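Trypsin/chymotrypsin inhibitor (Alocasia macrorrhizos, PDB 5YCZ) inhibits the serine proteases trypsin and chymotrypsin as a plant Kunitz-type inhibitor of giant taro, with a beta-trefoil fold. Local coordinates at residues E11-R14 / G15-Y18; A33-K36 / G37-P40. All coordinates share one frame; numbering follows the deposited sequence.

Interaction 1 (E11-R14 / G15-Y18); sequences ELQR and GQLY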
loop_
_atom_site.group_PDB
_atom_site.type_symbol
_atom_site.label_atom_id
_atom_site.label_comp_id
_atom_site.label_asym_id
_atom_site.label_seq_id
_atom_site.Cartn_x
_atom_site.Cartn_y
_atom_site.Cartn_z
ATOM N N GLU A 11 0.573 -13.981 16.385
ATOM C CA GLU A 11 0.003 -12.648 16.471
ATOM C C GLU A 11 -0.073 -12.009 15.083
ATOM O O GLU A 11 0.390 -12.566 14.080
ATOM C CB GLU A 11 0.824 -11.778 17.419
ATOM C CG GLU A 11 0.925 -12.329 18.827
ATOM C CD GLU A 11 1.735 -11.429 19.736
ATOM O OE1 GLU A 11 2.860 -11.038 19.343
ATOM O OE2 GLU A 11 1.243 -11.110 20.841
ATOM N N LEU A 12 -0.673 -10.816 15.038
ATOM C CA LEU A 12 -0.866 -10.057 13.802
ATOM C C LEU A 12 0.244 -9.027 13.711
ATOM O O LEU A 12 0.175 -7.968 14.335
ATOM C CB LEU A 12 -2.233 -9.380 13.768
ATOM C CG LEU A 12 -3.232 -9.934 12.753
ATOM C CD1 LEU A 12 -3.414 -11.429 12.973
ATOM C CD2 LEU A 12 -4.571 -9.216 12.804
ATOM N N GLN A 13 1.270 -9.333 12.936
ATOM C CA GLN A 13 2.395 -8.419 12.867
ATOM C C GLN A 13 1.989 -7.157 12.121
ATOM O O GLN A 13 1.156 -7.187 11.217
ATOM C CB GLN A 13 3.586 -9.095 12.193
ATOM C CG GLN A 13 4.923 -8.464 12.518
ATOM C CD GLN A 13 5.777 -9.344 13.420
ATOM O OE1 GLN A 13 5.663 -10.574 13.391
ATOM N NE2 GLN A 13 6.647 -8.716 14.218
ATOM N N ARG A 14 2.556 -6.033 12.533
ATOM C CA ARG A 14 2.294 -4.785 11.839
ATOM C C ARG A 14 2.957 -4.819 10.469
ATOM O O ARG A 14 4.140 -5.154 10.346
ATOM C CB ARG A 14 2.812 -3.603 12.650
ATOM C CG ARG A 14 3.037 -2.364 11.815
ATOM C CD ARG A 14 3.861 -1.338 12.562
ATOM N NE ARG A 14 3.145 -0.839 13.727
ATOM C CZ ARG A 14 2.563 0.358 13.792
ATOM N NH1 ARG A 14 2.604 1.188 12.747
ATOM N NH2 ARG A 14 1.934 0.720 14.905
ATOM N N GLY A 15 2.181 -4.494 9.430
ATOM C CA GLY A 15 2.695 -4.364 8.092
ATOM C C GLY A 15 2.761 -5.646 7.293
ATOM O O GLY A 15 2.815 -5.577 6.063
ATOM N N GLN A 16 2.780 -6.811 7.939
ATOM C CA GLN A 16 2.806 -8.048 7.173
ATOM C C GLN A 16 1.459 -8.280 6.483
ATOM O O GLN A 16 0.438 -7.677 6.832
ATOM C CB GLN A 16 3.154 -9.237 8.067
ATOM C CG GLN A 16 4.387 -9.039 8.936
ATOM C CD GLN A 16 5.643 -8.765 8.147
ATOM O OE1 GLN A 16 6.095 -9.606 7.370
ATOM N NE2 GLN A 16 6.226 -7.585 8.349
ATOM N N LEU A 17 1.462 -9.179 5.494
ATOM C CA LEU A 17 0.308 -9.374 4.626
ATOM C C LEU A 17 -0.563 -10.500 5.149
ATOM O O LEU A 17 -0.065 -11.597 5.392
ATOM C CB LEU A 17 0.740 -9.713 3.201
ATOM C CG LEU A 17 1.728 -8.829 2.463
ATOM C CD1 LEU A 17 1.638 -9.140 0.978
ATOM C CD2 LEU A 17 1.444 -7.378 2.740
ATOM N N TYR A 18 -1.869 -10.243 5.261
ATOM C CA TYR A 18 -2.837 -11.242 5.697
ATOM C C TYR A 18 -4.089 -11.171 4.828
ATOM O O TYR A 18 -4.571 -10.087 4.508
ATOM C CB TYR A 18 -3.244 -11.037 7.165
ATOM C CG TYR A 18 -2.110 -11.047 8.174
ATOM C CD1 TYR A 18 -1.260 -9.951 8.314
ATOM C CD2 TYR A 18 -1.901 -12.146 9.004
ATOM C CE1 TYR A 18 -0.214 -9.964 9.235
ATOM C CE2 TYR A 18 -0.878 -12.156 9.924
ATOM C CZ TYR A 18 -0.038 -11.070 10.029
ATOM O OH TYR A 18 0.982 -11.088 10.937
#
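The ring of Y18 reaches back across the bend and overlaps L12, whose CG sits over one face, 4.3 Å above the ring plane and displaced toward the rim. The nearest side-chain atoms of the two are L12 CD1 and Y18 CE2, 4.0 Å apart. With chi1 at -57°, Y18 holds CG beside its own backbone N, and the ring runs back toward the 11-14 backbone, where its hydroxyl OH accepts a hydrogen bond from the backbone N of Q13, 2.7 Å long with an N-H...O angle of 152°. The loop thus closes on the phenol of the first residue of strand 18-22 in the beta-trefoil, and F178 of the antiparallel neighbour strand 176-180 also packs on L12. Q13 and Q16 lie alongside each other, pointing the same way. Their aliphatic parts touch, Q13 CB to Q16 CG 3.4 Å, while the two amide planes stand 83° apart. G15 makes the bend with a positive phi, which favours glycine, and lies close to A57 of the predicted reactive bond. R14 keeps CB and CG beside G15 N, CG at 3.3 Å, while its NH2 is hydrogen-bonded to D65 O.

Interaction 2 (A33-K36 / G37-P40); sequences AAPK and GSCP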
loop_
_atom_site.group_PDB
_atom_site.type_symbol
_atom_site.label_atom_id
_atom_site.label_comp_id
_atom_site.label_asym_id
_atom_site.label_seq_id
_atom_site.Cartn_x
_atom_site.Cartn_y
_atom_site.Cartn_z
ATOM N N ALA A 33 -13.150 -2.886 -5.704
ATOM C CA ALA A 33 -14.038 -2.955 -6.862
ATOM C C ALA A 33 -14.670 -1.604 -7.177
ATOM O O ALA A 33 -14.948 -0.801 -6.284
ATOM C CB ALA A 33 -15.164 -3.977 -6.662
ATOM N N ALA A 34 -14.922 -1.385 -8.469
ATOM C CA ALA A 34 -15.739 -0.293 -8.987
ATOM C C ALA A 34 -15.996 -0.594 -10.461
ATOM O O ALA A 34 -15.217 -1.328 -11.077
ATOM C CB ALA A 34 -15.049 1.063 -8.798
ATOM N N PRO A 35 -17.069 -0.083 -11.060
ATOM C CA PRO A 35 -17.296 -0.363 -12.480
ATOM C C PRO A 35 -16.141 0.158 -13.314
ATOM O O PRO A 35 -15.305 0.939 -12.851
ATOM C CB PRO A 35 -18.598 0.379 -12.797
ATOM C CG PRO A 35 -19.268 0.546 -11.446
ATOM C CD PRO A 35 -18.146 0.739 -10.478
ATOM N N LYS A 36 -16.092 -0.311 -14.557
ATOM C CA LYS A 36 -14.965 -0.006 -15.425
ATOM C C LYS A 36 -14.745 1.496 -15.505
ATOM O O LYS A 36 -15.636 2.247 -15.915
ATOM C CB LYS A 36 -15.200 -0.591 -16.819
ATOM C CG LYS A 36 -14.167 -0.153 -17.842
ATOM C CD LYS A 36 -13.479 -1.340 -18.519
ATOM C CE LYS A 36 -12.494 -0.861 -19.609
ATOM N NZ LYS A 36 -11.763 0.395 -19.210
ATOM N N GLY A 37 -13.556 1.928 -15.088
ATOM C CA GLY A 37 -13.187 3.324 -15.162
ATOM C C GLY A 37 -13.770 4.189 -14.073
ATOM O O GLY A 37 -13.729 5.420 -14.189
ATOM N N SER A 38 -14.315 3.600 -13.022
ATOM C CA SER A 38 -14.842 4.379 -11.914
ATOM C C SER A 38 -13.749 4.530 -10.866
ATOM O O SER A 38 -13.007 3.580 -10.600
ATOM C CB SER A 38 -16.074 3.689 -11.314
ATOM O OG SER A 38 -16.929 4.617 -10.670
ATOM N N CYS A 39 -13.637 5.721 -10.280
ATOM C CA CYS A 39 -12.749 5.893 -9.139
ATOM C C CYS A 39 -13.479 6.699 -8.081
ATOM O O CYS A 39 -14.274 7.577 -8.422
ATOM C CB CYS A 39 -11.434 6.599 -9.513
ATOM S SG CYS A 39 -10.212 5.564 -10.429
ATOM N N PRO A 40 -13.237 6.421 -6.779
ATOM C CA PRO A 40 -12.262 5.452 -6.263
ATOM C C PRO A 40 -12.828 4.043 -6.160
ATOM O O PRO A 40 -14.037 3.867 -6.275
ATOM C CB PRO A 40 -11.924 5.995 -4.859
ATOM C CG PRO A 40 -12.919 7.080 -4.578
ATOM C CD PRO A 40 -13.953 7.074 -5.675
#
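S38 and P35 meet across the mouth of a tight turn, where the serine CB lies 3.7 Å from P35 CD and nearer still, 3.2 Å, to P35 O. A34 brings its methyl up next to the serine: its CB lies 3.8 Å from S38 CB and 3.7 Å from the carbonyl O of S38. The side chains of A34 and P35 thus each meet S38 CB by carbon contacts. The serine hydroxyl is placed by a chi1 of -155°, which sets OG opposite the backbone N and leaves it 4.1 Å from P35 CD. The backbone bond from S38 N to P35 O, 2.8 Å long with an N-H...O angle of 153° and the donor tilted 33° from the carbonyl plane, closes the turn. P35 to S38 is a type II beta turn, with K36 and G37 at its corners, and it reverses the chain in the loop joining strands 30-33 and 42-45 of the beta-trefoil. G37 takes the positive phi that this turn type requires at its third position. K36 touches the second half of the turn through CB and CG, each 3.5 Å from G37 N. R83 backs the loop, its NH1 hydrogen-bonded to S38 O and its NH2 weakly to P35 O. Next in the chain, C39 is joined by a disulfide to C84, and a cis peptide leads into P40.

Each contact is a local bend within its own continuous stretch, with a glycine of positive phi, yet they serve different places in the trefoil. Interaction 1 is partly buried and leads into strand 18-22, with L12 and Y18 buried; interaction 2 is a surface contact in the connection between strands 30-33 and 42-45, with no buried residue. In the first, a side-chain hydroxyl accepts the closing bond, whereas the second is closed from backbone to backbone. Arginine tethers also differ: in 11-18 it belongs to the loop itself, in 33-40 it comes from outside. Their centres are 28 Å apart, and they do not touch.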